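PDB 2WNK: sporozoite-specific SAG protein from Toxoplasma gondii, which is a SAG2-related surface antigen of the sporozoite stage, built of two SRS domains and probably involved in contact with the host. Local coordinates for residues L84-L89 / I125-A130. Numbering follows the deposited sequence.
Sequences LTVDAL and ILVKAA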
loop_
_atom_site.group_PDB
_atom_site.type_symbol
_atom_site.label_atom_id
_atom_site.label_comp_id
_atom_site.label_asym_id
_atom_site.label_seq_id
_atom_site.Cartn_x
_atom_site.Cartn_y
_atom_site.Cartn_z
ATOM N N LEU A 84 -0.430 13.592 -2.653
ATOM C CA LEU A 84 -1.413 12.763 -3.299
ATOM C C LEU A 84 -1.746 11.676 -2.300
ATOM O O LEU A 84 -0.861 10.916 -1.882
ATOM C CB LEU A 84 -0.860 12.113 -4.577
ATOM C CG LEU A 84 -1.895 11.153 -5.190
ATOM C CD1 LEU A 84 -2.961 11.973 -5.945
ATOM C CD2 LEU A 84 -1.229 10.067 -6.110
ATOM N N THR A 85 -3.018 11.624 -1.906
ATOM C CA THR A 85 -3.503 10.591 -1.018
ATOM C C THR A 85 -4.346 9.611 -1.793
ATOM O O THR A 85 -5.225 10.017 -2.546
ATOM C CB THR A 85 -4.383 11.202 0.065
ATOM O OG1 THR A 85 -3.581 12.072 0.861
ATOM C CG2 THR A 85 -4.959 10.103 0.975
ATOM N N VAL A 86 -4.058 8.317 -1.644
ATOM C CA VAL A 86 -4.834 7.280 -2.313
ATOM C C VAL A 86 -5.569 6.440 -1.265
ATOM O O VAL A 86 -4.983 5.537 -0.657
ATOM C CB VAL A 86 -3.951 6.382 -3.185
ATOM C CG1 VAL A 86 -4.813 5.379 -3.926
ATOM C CG2 VAL A 86 -3.154 7.237 -4.184
ATOM N N ASP A 87 -6.852 6.752 -1.090
ATOM C CA ASP A 87 -7.698 6.223 -0.017
ATOM C C ASP A 87 -8.041 4.746 -0.265
ATOM O O ASP A 87 -8.093 3.944 0.669
ATOM C CB ASP A 87 -8.996 7.066 0.107
ATOM C CG ASP A 87 -8.737 8.516 0.578
ATOM O OD1 ASP A 87 -8.040 8.698 1.587
ATOM O OD2 ASP A 87 -9.220 9.481 -0.069
ATOM N N ALA A 88 -8.291 4.390 -1.523
ATOM C CA ALA A 88 -8.535 2.996 -1.887
ATOM C C ALA A 88 -7.741 2.695 -3.142
ATOM O O ALA A 88 -7.668 3.546 -4.037
ATOM C CB ALA A 88 -10.034 2.740 -2.120
ATOM N N LEU A 89 -7.093 1.529 -3.198
ATOM C CA LEU A 89 -6.299 1.169 -4.385
ATOM C C LEU A 89 -7.206 0.730 -5.530
ATOM O O LEU A 89 -8.263 0.150 -5.305
ATOM C CB LEU A 89 -5.249 0.087 -4.084
ATOM C CG LEU A 89 -4.166 0.407 -3.045
ATOM C CD1 LEU A 89 -3.230 -0.759 -2.835
ATOM C CD2 LEU A 89 -3.379 1.592 -3.540
ATOM N N ILE A 125 3.681 8.652 -10.846
ATOM C CA ILE A 125 3.231 7.919 -9.664
ATOM C C ILE A 125 2.590 6.622 -10.135
ATOM O O ILE A 125 1.586 6.652 -10.868
ATOM C CB ILE A 125 2.258 8.720 -8.798
ATOM C CG1 ILE A 125 2.912 10.042 -8.338
ATOM C CG2 ILE A 125 1.819 7.843 -7.615
ATOM C CD1 ILE A 125 1.936 11.071 -7.724
ATOM N N LEU A 126 3.211 5.509 -9.753
ATOM C CA LEU A 126 2.693 4.165 -10.035
ATOM C C LEU A 126 1.813 3.710 -8.863
ATOM O O LEU A 126 2.266 3.663 -7.726
ATOM C CB LEU A 126 3.843 3.182 -10.229
ATOM C CG LEU A 126 3.325 1.770 -10.569
ATOM C CD1 LEU A 126 2.573 1.773 -11.870
ATOM C CD2 LEU A 126 4.413 0.697 -10.562
ATOM N N VAL A 127 0.557 3.398 -9.137
ATOM C CA VAL A 127 -0.350 2.982 -8.080
ATOM C C VAL A 127 -0.640 1.480 -8.255
ATOM O O VAL A 127 -1.124 1.040 -9.302
ATOM C CB VAL A 127 -1.639 3.803 -8.109
ATOM C CG1 VAL A 127 -2.557 3.383 -6.977
ATOM C CG2 VAL A 127 -1.321 5.311 -7.999
ATOM N N LYS A 128 -0.310 0.694 -7.239
ATOM C CA LYS A 128 -0.455 -0.768 -7.343
ATOM C C LYS A 128 -1.913 -1.181 -7.199
ATOM O O LYS A 128 -2.723 -0.415 -6.648
ATOM C CB LYS A 128 0.373 -1.456 -6.255
ATOM C CG LYS A 128 1.877 -1.191 -6.348
ATOM C CD LYS A 128 2.529 -2.220 -7.252
ATOM C CE LYS A 128 4.010 -1.963 -7.492
ATOM N NZ LYS A 128 4.839 -2.496 -6.371
ATOM N N ALA A 129 -2.258 -2.377 -7.693
ATOM C CA ALA A 129 -3.636 -2.842 -7.625
ATOM C C ALA A 129 -3.951 -3.270 -6.182
ATOM O O ALA A 129 -3.059 -3.674 -5.455
ATOM C CB ALA A 129 -3.878 -4.011 -8.589
ATOM N N ALA A 130 -5.211 -3.148 -5.769
ATOM C CA ALA A 130 -5.645 -3.578 -4.454
ATOM C C ALA A 130 -5.392 -5.078 -4.299
ATOM O O ALA A 130 -5.743 -5.840 -5.189
ATOM C CB ALA A 130 -7.121 -3.328 -4.313
#
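L89 and V127 meet at one end of the beta sandwich of the first SRS domain. Strand 80-86 belongs to one sheet of the sandwich and strand 121-127 to the other. Side chains of the two sheets meet through apolar contacts, and no hydrogen bond crosses. L89 has the most surface buried here. It lies in the loop that follows strand 80-86, and its CB points toward 125-130. With CG anti to the carbonyl carbon (chi1 -61°), L89 CG lies 4.0 Å from K128 O. The same oxygen, K128 O, is 3.6 Å from L89 CB, so the side chain packs on backbone as well as on methyls. The L89 and V127 side chains cross at a slant, with L89 CD2 4.0 Å from V127 CG1. The other methyl, L89 CD1, rests 3.9 Å from A129 O. V127 also faces V86, more loosely, at 4.3 Å between V86 CG1 and V127 CG1. Deeper in the sandwich L84 meets I125, and L84 CD2 packs 3.7 Å from I125 CD1. V17 of strand 12-17 touches V86, L89 and I125, and P90 touches V127. K128 leads its amine away to a salt bridge with E18. Beyond the strand, the chain runs on toward the second SRS domain. There A130 lies beside L89, with A130 CB 3.9 Å from L89 CB and 3.8 Å from L89 O.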